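Local coordinates for protein UDP-glucose 4-epimerase (Campylobacter jejuni subsp. jejuni serotype O:2, PDB 7K3P) that catalyses the NAD-dependent inversion of configuration at C4 of the sugar in UDP-glucose, and probably also acts on UDP-N-acetylglucosamine, at residues T32-L37 / E58-T63; N120-C125 / E171-A176; L212-A217 / D339-C344; L259-E264 / N268-G273. The protein carries 2 engineered substitutions. All coordinates share one frame; numbering follows the deposited sequence.

Contact 1: residues T32-L37 / E58-T63. Engineered in segment 58-63: Ala61 (natural residue Gln), Ala62 (natural residue Lys).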
loop_
_atom_site.group_PDB
_atom_site.type_symbol
_atom_site.label_atom_id
_atom_site.label_comp_id
_atom_site.label_asym_id
_atom_site.label_seq_id
_atom_site.Cartn_x
_atom_site.Cartn_y
_atom_site.Cartn_z
ATOM N N THR A 32 -16.243 -5.382 21.393
ATOM C CA THR A 32 -15.114 -4.736 22.042
ATOM C C THR A 32 -15.616 -3.498 22.791
ATOM O O THR A 32 -15.136 -3.165 23.885
ATOM C CB THR A 32 -14.030 -4.360 21.014
ATOM O OG1 THR A 32 -13.516 -5.556 20.406
ATOM C CG2 THR A 32 -12.880 -3.594 21.671
ATOM N N LEU A 33 -16.589 -2.819 22.193
ATOM C CA LEU A 33 -17.232 -1.680 22.841
ATOM C C LEU A 33 -17.817 -2.090 24.189
ATOM O O LEU A 33 -17.568 -1.434 25.205
ATOM C CB LEU A 33 -18.342 -1.119 21.947
ATOM C CG LEU A 33 -19.242 -0.059 22.593
ATOM C CD1 LEU A 33 -18.414 1.155 22.979
ATOM C CD2 LEU A 33 -20.407 0.322 21.660
ATOM N N ARG A 34 -18.587 -3.179 24.193
ATOM C CA ARG A 34 -19.227 -3.670 25.418
ATOM C C ARG A 34 -18.201 -3.909 26.528
ATOM O O ARG A 34 -18.412 -3.518 27.684
ATOM C CB ARG A 34 -20.030 -4.944 25.133
ATOM C CG ARG A 34 -20.743 -5.535 26.345
ATOM C CD ARG A 34 -21.631 -6.706 25.949
ATOM N NE ARG A 34 -22.610 -6.332 24.924
ATOM C CZ ARG A 34 -23.862 -5.950 25.177
ATOM N NH1 ARG A 34 -24.306 -5.887 26.428
ATOM N NH2 ARG A 34 -24.671 -5.627 24.174
ATOM N N GLN A 35 -17.080 -4.532 26.175
ATOM C CA GLN A 35 -16.011 -4.780 27.140
ATOM C C GLN A 35 -15.325 -3.508 27.630
ATOM O O GLN A 35 -14.948 -3.417 28.803
ATOM C CB GLN A 35 -14.973 -5.741 26.558
ATOM C CG GLN A 35 -15.545 -7.107 26.186
ATOM C CD GLN A 35 -14.453 -8.081 25.789
ATOM O OE1 GLN A 35 -13.274 -7.815 26.005
ATOM N NE2 GLN A 35 -14.843 -9.209 25.197
ATOM N N PHE A 36 -15.136 -2.539 26.738
ATOM C CA PHE A 36 -14.521 -1.262 27.121
ATOM C C PHE A 36 -15.396 -0.454 28.092
ATOM O O PHE A 36 -14.884 0.326 28.902
ATOM C CB PHE A 36 -14.202 -0.402 25.888
ATOM C CG PHE A 36 -12.754 -0.448 25.469
ATOM C CD1 PHE A 36 -11.754 -0.008 26.319
ATOM C CD2 PHE A 36 -12.395 -0.926 24.213
ATOM C CE1 PHE A 36 -10.415 -0.055 25.929
ATOM C CE2 PHE A 36 -11.061 -0.958 23.814
ATOM C CZ PHE A 36 -10.075 -0.525 24.675
ATOM N N LEU A 37 -16.709 -0.628 27.992
ATOM C CA LEU A 37 -17.636 0.141 28.817
ATOM C C LEU A 37 -17.557 -0.264 30.293
ATOM O O LEU A 37 -17.936 0.506 31.182
ATOM C CB LEU A 37 -19.065 0.027 28.280
ATOM C CG LEU A 37 -19.214 0.828 26.988
ATOM C CD1 LEU A 37 -20.624 0.767 26.408
ATOM C CD2 LEU A 37 -18.789 2.261 27.248
ATOM N N GLU A 58 -27.422 1.863 20.500
ATOM C CA GLU A 58 -28.421 2.376 21.437
ATOM C C GLU A 58 -28.561 1.471 22.665
ATOM O O GLU A 58 -28.613 1.954 23.796
ATOM C CB GLU A 58 -29.772 2.571 20.738
ATOM C CG GLU A 58 -29.735 3.619 19.627
ATOM C CD GLU A 58 -31.100 3.885 19.020
ATOM O OE1 GLU A 58 -31.407 3.307 17.952
ATOM O OE2 GLU A 58 -31.863 4.679 19.612
ATOM N N ASP A 59 -28.592 0.160 22.430
ATOM C CA ASP A 59 -28.710 -0.833 23.505
ATOM C C ASP A 59 -27.565 -0.794 24.527
ATOM O O ASP A 59 -27.767 -1.112 25.700
ATOM C CB ASP A 59 -28.854 -2.247 22.923
ATOM C CG ASP A 59 -30.254 -2.527 22.398
ATOM O OD1 ASP A 59 -30.950 -1.564 22.005
ATOM O OD2 ASP A 59 -30.656 -3.713 22.382
ATOM N N LEU A 60 -26.369 -0.409 24.081
ATOM C CA LEU A 60 -25.201 -0.312 24.963
ATOM C C LEU A 60 -25.070 1.075 25.601
ATOM O O LEU A 60 -24.386 1.234 26.619
ATOM C CB LEU A 60 -23.911 -0.663 24.206
ATOM C CG LEU A 60 -23.728 -2.111 23.735
ATOM C CD1 LEU A 60 -22.876 -2.182 22.468
ATOM C CD2 LEU A 60 -23.106 -2.946 24.840
ATOM N N ALA A 61 -25.711 2.077 24.994
ATOM C CA ALA A 61 -25.746 3.428 25.561
ATOM C C ALA A 61 -26.649 3.446 26.795
ATOM O O ALA A 61 -26.492 4.283 27.687
ATOM C CB ALA A 61 -26.223 4.439 24.526
ATOM N N ALA A 62 -27.596 2.509 26.827
ATOM C CA ALA A 62 -28.421 2.260 28.006
ATOM C C ALA A 62 -27.688 1.367 29.018
ATOM O O ALA A 62 -28.316 0.691 29.837
ATOM C CB ALA A 62 -29.749 1.633 27.599
ATOM N N THR A 63 -26.359 1.356 28.932
ATOM C CA THR A 63 -25.487 0.725 29.926
ATOM C C THR A 63 -24.679 1.843 30.559
ATOM O O THR A 63 -24.990 2.317 31.655
ATOM C CB THR A 63 -24.496 -0.277 29.276
ATOM O OG1 THR A 63 -25.195 -1.461 28.866
ATOM C CG2 THR A 63 -23.373 -0.664 30.251
#
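Leu60 is the centre of the contact, meeting Leu33 and Leu37 with apolar atoms and Arg34 along its chain, an example of one leucine reaching across from one helix to three residues of its neighbour. Leu60 alone supplies 112 of the 259 Å² buried here. The branch end of Leu33 slides past that of Leu60 in the opposite sense, with Leu33 CD2 lying 3.6 Å from Leu60 CD1. One turn on, Leu37 approaches the base of the same residue rather than its tip: Leu37 CD1 stands 4.2 Å from Leu60 CB. With CG set anti to its own carbonyl carbon (chi1 -67°), Leu60 points from its helix toward these partners.

The fold explains the pairing. Helices 27-37 and 54-61 are successive connections of the Rossmann-type nucleotide-binding domain, linking strands 18-22, 42-46 and 67-69 in turn, and they sit side by side along the sheet. Leu33 also rests on Ile21, Ile43 and Val45 of the strands beneath, and Phe66 touches both Leu33 and Leu37.

A second kind of contact is that of a long polar side chain with an apolar one. Arg34 crosses Leu60 at about a right angle, and its CB comes to 3.7 Å from Leu60 CD2. The guanidinium is modelled with that methyl over one face, but too close for carbon atoms, so its exact position is doubtful. Asp59 carries the opposite charge, yet Arg34 NH2 and Asp59 OD2 remain 6.5 Å apart.

Backbone participation is slight: Leu37 CD1 lies 3.8 Å from Leu60 O, a van der Waals approach to the carbonyl oxygen.

Contact 2: residues N120-C125 / E171-A176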
loop_
_atom_site.group_PDB
_atom_site.type_symbol
_atom_site.label_atom_id
_atom_site.label_comp_id
_atom_site.label_asym_id
_atom_site.label_seq_id
_atom_site.Cartn_x
_atom_site.Cartn_y
_atom_site.Cartn_z
ATOM N N ASN A 120 -5.283 8.137 5.863
ATOM C CA ASN A 120 -5.664 9.447 6.382
ATOM C C ASN A 120 -5.800 9.413 7.910
ATOM O O ASN A 120 -5.409 10.351 8.603
ATOM C CB ASN A 120 -6.976 9.917 5.780
ATOM C CG ASN A 120 -7.453 11.197 6.432
ATOM O OD1 ASN A 120 -6.836 12.244 6.253
ATOM N ND2 ASN A 120 -8.519 11.109 7.227
ATOM N N LEU A 121 -6.379 8.330 8.422
ATOM C CA LEU A 121 -6.561 8.155 9.861
ATOM C C LEU A 121 -5.225 8.231 10.588
ATOM O O LEU A 121 -5.100 8.901 11.614
ATOM C CB LEU A 121 -7.258 6.824 10.133
ATOM C CG LEU A 121 -7.951 6.576 11.466
ATOM C CD1 LEU A 121 -8.891 7.710 11.838
ATOM C CD2 LEU A 121 -8.728 5.258 11.389
ATOM N N ILE A 122 -4.220 7.546 10.058
ATOM C CA ILE A 122 -2.891 7.578 10.668
ATOM C C ILE A 122 -2.283 8.973 10.624
ATOM O O ILE A 122 -1.749 9.456 11.642
ATOM C CB ILE A 122 -1.938 6.559 10.017
ATOM C CG1 ILE A 122 -2.421 5.133 10.308
ATOM C CG2 ILE A 122 -0.499 6.757 10.518
ATOM C CD1 ILE A 122 -1.839 4.071 9.320
ATOM N N GLU A 123 -2.351 9.631 9.465
ATOM C CA GLU A 123 -1.837 10.999 9.384
ATOM C C GLU A 123 -2.501 11.896 10.426
ATOM O O GLU A 123 -1.834 12.699 11.079
ATOM C CB GLU A 123 -2.018 11.608 7.993
ATOM C CG GLU A 123 -1.447 13.030 7.923
ATOM C CD GLU A 123 -1.526 13.624 6.531
ATOM O OE1 GLU A 123 -2.655 13.857 6.053
ATOM O OE2 GLU A 123 -0.457 13.851 5.923
ATOM N N THR A 124 -3.812 11.730 10.589
ATOM C CA THR A 124 -4.593 12.512 11.547
ATOM C C THR A 124 -4.188 12.196 13.003
ATOM O O THR A 124 -4.106 13.102 13.843
ATOM C CB THR A 124 -6.101 12.261 11.344
ATOM O OG1 THR A 124 -6.489 12.753 10.052
ATOM C CG2 THR A 124 -6.920 12.965 12.407
ATOM N N CYS A 125 -3.941 10.918 13.303
ATOM C CA CYS A 125 -3.446 10.537 14.631
ATOM C C CYS A 125 -2.163 11.290 14.918
ATOM O O CYS A 125 -2.001 11.884 15.987
ATOM C CB CYS A 125 -3.216 9.005 14.742
ATOM S SG CYS A 125 -4.748 8.100 14.855
ATOM N N GLU A 171 2.232 -1.441 6.825
ATOM C CA GLU A 171 3.507 -0.856 6.430
ATOM C C GLU A 171 3.527 0.649 6.659
ATOM O O GLU A 171 4.582 1.227 6.991
ATOM C CB GLU A 171 3.848 -1.203 4.975
ATOM C CG GLU A 171 4.003 -2.720 4.763
ATOM C CD GLU A 171 4.407 -3.092 3.342
ATOM O OE1 GLU A 171 4.377 -2.207 2.461
ATOM O OE2 GLU A 171 4.764 -4.276 3.112
ATOM N N VAL A 172 2.373 1.284 6.481
ATOM C CA VAL A 172 2.251 2.711 6.793
ATOM C C VAL A 172 2.425 2.917 8.304
ATOM O O VAL A 172 3.131 3.831 8.735
ATOM C CB VAL A 172 0.916 3.302 6.299
ATOM C CG1 VAL A 172 0.786 4.798 6.699
ATOM C CG2 VAL A 172 0.800 3.162 4.773
ATOM N N LEU A 173 1.802 2.057 9.109
ATOM C CA LEU A 173 1.972 2.158 10.556
ATOM C C LEU A 173 3.439 2.029 10.962
ATOM O O LEU A 173 3.919 2.794 11.806
ATOM C CB LEU A 173 1.119 1.127 11.297
ATOM C CG LEU A 173 -0.375 1.386 11.366
ATOM C CD1 LEU A 173 -1.089 0.140 11.885
ATOM C CD2 LEU A 173 -0.671 2.601 12.276
ATOM N N ARG A 174 4.149 1.078 10.359
ATOM C CA ARG A 174 5.580 0.891 10.633
ATOM C C ARG A 174 6.405 2.124 10.292
ATOM O O ARG A 174 7.255 2.540 11.088
ATOM C CB ARG A 174 6.145 -0.342 9.894
ATOM C CG ARG A 174 5.946 -1.672 10.633
ATOM C CD ARG A 174 5.940 -2.913 9.690
ATOM N NE ARG A 174 4.988 -3.850 10.268
ATOM C CZ ARG A 174 4.205 -4.701 9.624
ATOM N NH1 ARG A 174 4.229 -4.834 8.299
ATOM N NH2 ARG A 174 3.388 -5.454 10.351
ATOM N N ASP A 175 6.175 2.708 9.115
ATOM C CA ASP A 175 6.901 3.924 8.731
ATOM C C ASP A 175 6.532 5.119 9.616
ATOM O O ASP A 175 7.383 5.950 9.924
ATOM C CB ASP A 175 6.681 4.279 7.249
ATOM C CG ASP A 175 7.548 3.458 6.324
ATOM O OD1 ASP A 175 8.522 2.873 6.825
ATOM O OD2 ASP A 175 7.267 3.397 5.098
ATOM N N ALA A 176 5.266 5.198 10.016
ATOM C CA ALA A 176 4.810 6.273 10.891
ATOM C C ALA A 176 5.559 6.225 12.232
ATOM O O ALA A 176 6.031 7.250 12.729
ATOM C CB ALA A 176 3.323 6.178 11.117
#
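No ring, amide or carboxylate enters the contact that Ile122 makes with Val172, Leu173 and Ala176; rings border it from strand 132-136, where Phe133 touches both Ile122 and Leu173 and Phe135 touches Leu173, and from Phe183, which also touches Leu173. What meets directly is aliphatic throughout. The two branches of Ile122 divide the work. Its long branch, with CG1 anti to the carbonyl carbon (chi1 -66°), ends in CD1, which sits 3.5 Å from Leu173 CD2 and 3.8 Å from Val172 CG1. The short branch, Ile122 CG2, points across to the partner helix, 3.9 Å from Ala176 CB. Ile122 and Leu173 cross at about a right angle, and Leu173 reaches across with its CD2 methyl although its side chain does not start out toward the partner helix.

Helices 107-127 and 161-179 run nearly parallel here, their local axes 10.6 Å apart and 19° from each other, as expected of consecutive crossover helices on one side of a Rossmann-type sheet. In this epimerase family the same two helices form the subunit interface, pairing with their counterparts in an intermolecular four-helix bundle. Val172 accordingly packs also on Leu108 of the second subunit, while Asp175 makes a salt bridge to Arg164 and a hydrogen bond to Tyr111, both of that subunit.

One polar side chain of helix 107-127 is satisfied within the helix. Thr124 OG1 donates to Asn120 O over 3.0 Å, approaching from above the carbonyl plane, and that oxygen also accepts the backbone N-H of Thr124, so two donors from a single residue grip it.

Contact 3: residues L212-A217 / D339-C344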
loop_
_atom_site.group_PDB
_atom_site.type_symbol
_atom_site.label_atom_id
_atom_site.label_comp_id
_atom_site.label_asym_id
_atom_site.label_seq_id
_atom_site.Cartn_x
_atom_site.Cartn_y
_atom_site.Cartn_z
ATOM N N LEU A 212 -14.752 -22.835 7.713
ATOM C CA LEU A 212 -15.461 -24.045 8.165
ATOM C C LEU A 212 -16.605 -23.794 9.160
ATOM O O LEU A 212 -17.691 -24.359 9.023
ATOM C CB LEU A 212 -14.475 -25.054 8.751
ATOM C CG LEU A 212 -15.121 -26.152 9.606
ATOM C CD1 LEU A 212 -15.944 -27.109 8.759
ATOM C CD2 LEU A 212 -14.076 -26.903 10.406
ATOM N N ILE A 213 -16.368 -22.955 10.163
ATOM C CA ILE A 213 -17.426 -22.651 11.125
ATOM C C ILE A 213 -18.605 -21.914 10.472
ATOM O O ILE A 213 -19.770 -22.213 10.759
ATOM C CB ILE A 213 -16.900 -21.864 12.324
ATOM C CG1 ILE A 213 -15.832 -22.682 13.048
ATOM C CG2 ILE A 213 -18.029 -21.538 13.282
ATOM C CD1 ILE A 213 -15.804 -22.460 14.555
ATOM N N LYS A 214 -18.305 -20.963 9.591
ATOM C CA LYS A 214 -19.360 -20.244 8.876
ATOM C C LYS A 214 -20.208 -21.225 8.049
ATOM O O LYS A 214 -21.437 -21.205 8.113
ATOM C CB LYS A 214 -18.764 -19.141 7.992
ATOM C CG LYS A 214 -19.791 -18.307 7.218
ATOM C CD LYS A 214 -20.705 -17.513 8.151
ATOM C CE LYS A 214 -21.548 -16.496 7.379
ATOM N NZ LYS A 214 -22.443 -15.721 8.295
ATOM N N VAL A 215 -19.544 -22.100 7.300
ATOM C CA VAL A 215 -20.236 -23.101 6.486
ATOM C C VAL A 215 -21.082 -24.044 7.353
ATOM O O VAL A 215 -22.243 -24.333 7.041
ATOM C CB VAL A 215 -19.227 -23.924 5.655
ATOM C CG1 VAL A 215 -19.892 -25.148 5.043
ATOM C CG2 VAL A 215 -18.596 -23.063 4.583
ATOM N N ALA A 216 -20.493 -24.523 8.441
ATOM C CA ALA A 216 -21.207 -25.392 9.371
ATOM C C ALA A 216 -22.456 -24.691 9.918
ATOM O O ALA A 216 -23.529 -25.282 9.980
ATOM C CB ALA A 216 -20.288 -25.822 10.504
ATOM N N ALA A 217 -22.300 -23.430 10.312
ATOM C CA ALA A 217 -23.412 -22.610 10.790
ATOM C C ALA A 217 -24.483 -22.411 9.711
ATOM O O ALA A 217 -25.695 -22.483 9.996
ATOM C CB ALA A 217 -22.900 -21.256 11.296
ATOM N N ASP A 339 -26.039 -18.853 16.585
ATOM C CA ASP A 339 -26.929 -17.779 17.004
ATOM C C ASP A 339 -26.751 -16.560 16.108
ATOM O O ASP A 339 -27.729 -15.982 15.631
ATOM C CB ASP A 339 -26.673 -17.397 18.466
ATOM C CG ASP A 339 -27.068 -18.499 19.441
ATOM O OD1 ASP A 339 -27.925 -19.331 19.079
ATOM O OD2 ASP A 339 -26.516 -18.528 20.565
ATOM N N TRP A 340 -25.502 -16.166 15.876
ATOM C CA TRP A 340 -25.253 -15.022 15.009
ATOM C C TRP A 340 -25.642 -15.281 13.551
ATOM O O TRP A 340 -26.105 -14.369 12.856
ATOM C CB TRP A 340 -23.816 -14.520 15.153
ATOM C CG TRP A 340 -23.665 -13.695 16.390
ATOM C CD1 TRP A 340 -23.060 -14.065 17.563
ATOM C CD2 TRP A 340 -24.172 -12.371 16.600
ATOM N NE1 TRP A 340 -23.144 -13.042 18.480
ATOM C CE2 TRP A 340 -23.828 -11.989 17.914
ATOM C CE3 TRP A 340 -24.880 -11.461 15.798
ATOM C CZ2 TRP A 340 -24.164 -10.736 18.452
ATOM C CZ3 TRP A 340 -25.218 -10.222 16.330
ATOM C CH2 TRP A 340 -24.854 -9.869 17.645
ATOM N N GLU A 341 -25.486 -16.524 13.104
ATOM C CA GLU A 341 -25.828 -16.889 11.733
ATOM C C GLU A 341 -27.285 -16.556 11.404
ATOM O O GLU A 341 -27.592 -16.007 10.338
ATOM C CB GLU A 341 -25.580 -18.382 11.503
ATOM C CG GLU A 341 -25.838 -18.814 10.079
ATOM C CD GLU A 341 -25.044 -17.990 9.087
ATOM O OE1 GLU A 341 -25.609 -17.613 8.038
ATOM O OE2 GLU A 341 -23.855 -17.717 9.364
ATOM N N LYS A 342 -28.178 -16.890 12.330
ATOM C CA LYS A 342 -29.609 -16.670 12.141
ATOM C C LYS A 342 -29.962 -15.181 12.119
ATOM O O LYS A 342 -31.025 -14.793 11.631
ATOM C CB LYS A 342 -30.400 -17.424 13.214
ATOM C CG LYS A 342 -30.144 -18.933 13.175
ATOM C CD LYS A 342 -30.979 -19.697 14.189
ATOM C CE LYS A 342 -30.493 -19.458 15.610
ATOM N NZ LYS A 342 -31.298 -20.241 16.589
ATOM N N GLN A 343 -29.052 -14.360 12.635
ATOM C CA GLN A 343 -29.185 -12.905 12.604
ATOM C C GLN A 343 -28.669 -12.320 11.279
ATOM O O GLN A 343 -29.134 -11.267 10.827
ATOM C CB GLN A 343 -28.407 -12.300 13.774
ATOM C CG GLN A 343 -28.553 -10.796 13.934
ATOM C CD GLN A 343 -29.890 -10.406 14.545
ATOM O OE1 GLN A 343 -30.757 -11.262 14.763
ATOM N NE2 GLN A 343 -30.062 -9.113 14.829
ATOM N N CYS A 344 -27.703 -13.007 10.666
ATOM C CA CYS A 344 -27.109 -12.558 9.407
ATOM C C CYS A 344 -28.152 -12.391 8.315
ATOM O O CYS A 344 -28.015 -11.523 7.457
ATOM C CB CYS A 344 -26.035 -13.537 8.932
ATOM S SG CYS A 344 -24.562 -13.595 9.967
#
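Lys214 and Glu341 form a salt bridge in which the ammonium NZ donates to Glu341 OE2 over 2.7 Å. The nitrogen meets that oxygen on its syn side and only 16° out of the carboxylate plane. The two side chains cross at about a right angle. The methylene next to the charge is close as well, Lys214 CE lying 3.3 Å from Glu341 OE2. Cys344 completes the first shell: its SG lies 3.4 Å from Lys214 NZ. Nearer the backbones, the contact is uncharged, with Ala217 CB 3.9 Å from Glu341 CB and Glu341 CG 3.7 Å from Ala217 O.

Both long chains are bent where they meet. Each leaves its backbone with CG opposite the main-chain nitrogen and then turns at the second torsion, near 64° in Lys214 and 55° in Glu341. At Ala217 the base of Glu341 lies close, the CA atoms of these two residues 6.3 Å apart.

The salt bridge joins the start of helix 212-220 to the last helix of the chain, 330-343, beside the extreme C terminus. These helices probably belong to the smaller, C-terminal part of the short-chain-dehydrogenase-type epimerase fold, which in relatives binds the UDP-sugar.

In the second shell, Lys214 NZ also donates to Ala196 O, and Glu341 OE1 makes a further salt bridge with Lys223. The buried carboxylate is therefore held by two lysines, one at each oxygen, which would be expected to favour its ionised form. Cys344 is fixed by its disulfide to Cys197, next in sequence to the Ala196 that binds the lysine.

Contact 4: residues L259-E264 / N268-G273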
loop_
_atom_site.group_PDB
_atom_site.type_symbol
_atom_site.label_atom_id
_atom_site.label_comp_id
_atom_site.label_asym_id
_atom_site.label_seq_id
_atom_site.Cartn_x
_atom_site.Cartn_y
_atom_site.Cartn_z
ATOM N N LEU A 259 -4.052 -2.686 23.906
ATOM C CA LEU A 259 -3.976 -1.301 24.365
ATOM C C LEU A 259 -3.208 -1.247 25.681
ATOM O O LEU A 259 -2.288 -0.436 25.841
ATOM C CB LEU A 259 -5.377 -0.708 24.533
ATOM C CG LEU A 259 -5.374 0.735 25.035
ATOM C CD1 LEU A 259 -4.429 1.570 24.182
ATOM C CD2 LEU A 259 -6.780 1.313 25.024
ATOM N N ASP A 260 -3.569 -2.140 26.606
ATOM C CA ASP A 260 -2.866 -2.241 27.888
ATOM C C ASP A 260 -1.378 -2.416 27.647
ATOM O O ASP A 260 -0.553 -1.748 28.276
ATOM C CB ASP A 260 -3.408 -3.410 28.719
ATOM C CG ASP A 260 -4.773 -3.118 29.317
ATOM O OD1 ASP A 260 -5.117 -1.919 29.457
ATOM O OD2 ASP A 260 -5.503 -4.089 29.652
ATOM N N TYR A 261 -1.036 -3.283 26.696
ATOM C CA TYR A 261 0.365 -3.549 26.373
ATOM C C TYR A 261 1.134 -2.294 25.948
ATOM O O TYR A 261 2.320 -2.155 26.263
ATOM C CB TYR A 261 0.480 -4.648 25.295
ATOM C CG TYR A 261 1.844 -4.734 24.655
ATOM C CD1 TYR A 261 2.142 -3.979 23.532
ATOM C CD2 TYR A 261 2.842 -5.572 25.172
ATOM C CE1 TYR A 261 3.384 -4.038 22.936
ATOM C CE2 TYR A 261 4.110 -5.636 24.574
ATOM C CZ TYR A 261 4.360 -4.855 23.451
ATOM O OH TYR A 261 5.576 -4.878 22.814
ATOM N N LEU A 262 0.478 -1.391 25.213
ATOM C CA LEU A 262 1.162 -0.181 24.720
ATOM C C LEU A 262 1.468 0.874 25.811
ATOM O O LEU A 262 2.128 1.889 25.534
ATOM C CB LEU A 262 0.390 0.467 23.550
ATOM C CG LEU A 262 0.469 -0.205 22.167
ATOM C CD1 LEU A 262 -0.274 0.619 21.104
ATOM C CD2 LEU A 262 1.917 -0.412 21.734
ATOM N N LYS A 263 0.993 0.653 27.038
ATOM C CA LYS A 263 1.292 1.590 28.133
ATOM C C LYS A 263 2.795 1.720 28.393
ATOM O O LYS A 263 3.328 2.826 28.451
ATOM C CB LYS A 263 0.569 1.201 29.425
ATOM C CG LYS A 263 -0.920 1.551 29.446
ATOM C CD LYS A 263 -1.534 1.426 30.851
ATOM C CE LYS A 263 -0.772 2.263 31.886
ATOM N NZ LYS A 263 -1.446 2.300 33.223
ATOM N N GLU A 264 3.484 0.590 28.530
ATOM C CA GLU A 264 4.904 0.612 28.895
ATOM C C GLU A 264 5.772 -0.024 27.828
ATOM O O GLU A 264 7.002 -0.075 27.955
ATOM C CB GLU A 264 5.134 -0.149 30.205
ATOM C CG GLU A 264 4.028 0.001 31.236
ATOM C CD GLU A 264 4.164 1.271 32.041
ATOM O OE1 GLU A 264 5.066 2.082 31.718
ATOM O OE2 GLU A 264 3.369 1.453 32.992
ATOM N N ASN A 268 4.353 -3.177 18.318
ATOM C CA ASN A 268 4.489 -4.612 18.082
ATOM C C ASN A 268 3.367 -5.173 17.225
ATOM O O ASN A 268 2.343 -4.509 17.014
ATOM C CB ASN A 268 4.540 -5.371 19.417
ATOM C CG ASN A 268 5.604 -6.457 19.427
ATOM O OD1 ASN A 268 5.955 -7.009 18.381
ATOM N ND2 ASN A 268 6.131 -6.761 20.609
ATOM N N VAL A 269 3.554 -6.406 16.753
ATOM C CA VAL A 269 2.500 -7.121 16.031
ATOM C C VAL A 269 2.267 -8.473 16.704
ATOM O O VAL A 269 3.222 -9.140 17.111
ATOM C CB VAL A 269 2.862 -7.264 14.528
ATOM C CG1 VAL A 269 4.297 -7.781 14.374
ATOM C CG2 VAL A 269 1.870 -8.160 13.798
ATOM N N PHE A 270 1.002 -8.860 16.857
ATOM C CA PHE A 270 0.662 -10.106 17.530
ATOM C C PHE A 270 -0.336 -10.886 16.709
ATOM O O PHE A 270 -1.330 -10.313 16.228
ATOM C CB PHE A 270 -0.028 -9.851 18.885
ATOM C CG PHE A 270 0.854 -9.224 19.929
ATOM C CD1 PHE A 270 1.911 -9.934 20.487
ATOM C CD2 PHE A 270 0.592 -7.934 20.381
ATOM C CE1 PHE A 270 2.714 -9.359 21.463
ATOM C CE2 PHE A 270 1.393 -7.341 21.360
ATOM C CZ PHE A 270 2.464 -8.059 21.905
ATOM N N ASN A 271 -0.105 -12.192 16.581
ATOM C CA ASN A 271 -1.190 -13.081 16.217
ATOM C C ASN A 271 -2.124 -13.176 17.415
ATOM O O ASN A 271 -1.662 -13.223 18.562
ATOM C CB ASN A 271 -0.663 -14.487 15.912
ATOM C CG ASN A 271 0.091 -14.564 14.606
ATOM O OD1 ASN A 271 -0.211 -13.839 13.649
ATOM N ND2 ASN A 271 1.080 -15.465 14.547
ATOM N N VAL A 272 -3.425 -13.252 17.162
ATOM C CA VAL A 272 -4.370 -13.579 18.218
ATOM C C VAL A 272 -4.999 -14.918 17.897
ATOM O O VAL A 272 -5.651 -15.070 16.859
ATOM C CB VAL A 272 -5.485 -12.532 18.355
ATOM C CG1 VAL A 272 -6.321 -12.831 19.596
ATOM C CG2 VAL A 272 -4.884 -11.117 18.436
ATOM N N GLY A 273 -4.818 -15.894 18.791
ATOM C CA GLY A 273 -5.383 -17.219 18.575
ATOM C C GLY A 273 -5.221 -18.102 19.806
ATOM O O GLY A 273 -4.492 -17.741 20.748
#
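Tyr261 and Phe270 make a T-shaped (edge-to-face) stack where helix 248-261 of the Rossmann-type domain turns back into strand 268-271, the outermost strand of the parallel sheet on this side. The phenylalanine presents its edge: the planes stand at 87°, the centroids are 5.2 Å apart, and Phe270 CZ is poised 3.9 Å above the middle of the tyrosine ring. Different first torsions accompany this. Tyr261 swings CG anti to its main-chain nitrogen, which carries the ring toward the strand, whereas Phe270 holds CG anti to the carbonyl carbon and points its far end at the tyrosine face. Phe270 packs further on Ile317 and Leu320 of helix 315-320.

The side-chain amide of Asn268 is shared between two sides. Its OD1 is bound by Lys316 and also accepts the N-H of Val269, while Asn268 ND2 is turned to Tyr261 OH. That hydroxyl has a further hydrogen bond to Glu266 O within the connecting loop. Asn268 ND2 donates to Tyr261 OH over 3.0 Å, with an N-H...O angle of 161° and the oxygen 12° out of the amide plane.

From the N terminus, contact 1 closes first, bringing together the helices that precede and follow strand 42-46 in the chain, in the early half of the Rossmann-type domain. Contact 2 follows in series and pairs two later helices on the subunit-interface side. The loop of contact 3 opens at residue 212 and closes only at the C terminus; the short loop of contact 4 lies wholly within it, and no loops cross. Contacts 2 and 3 fall on opposite sides of the chain's centre, their centres about 35 Å apart. Contacts 1 and 4 touch directly, Phe36 CZ packing 3.8 Å from Leu259 CD2, so helix 248-261 borders helix 27-37 as well as strand 268-271.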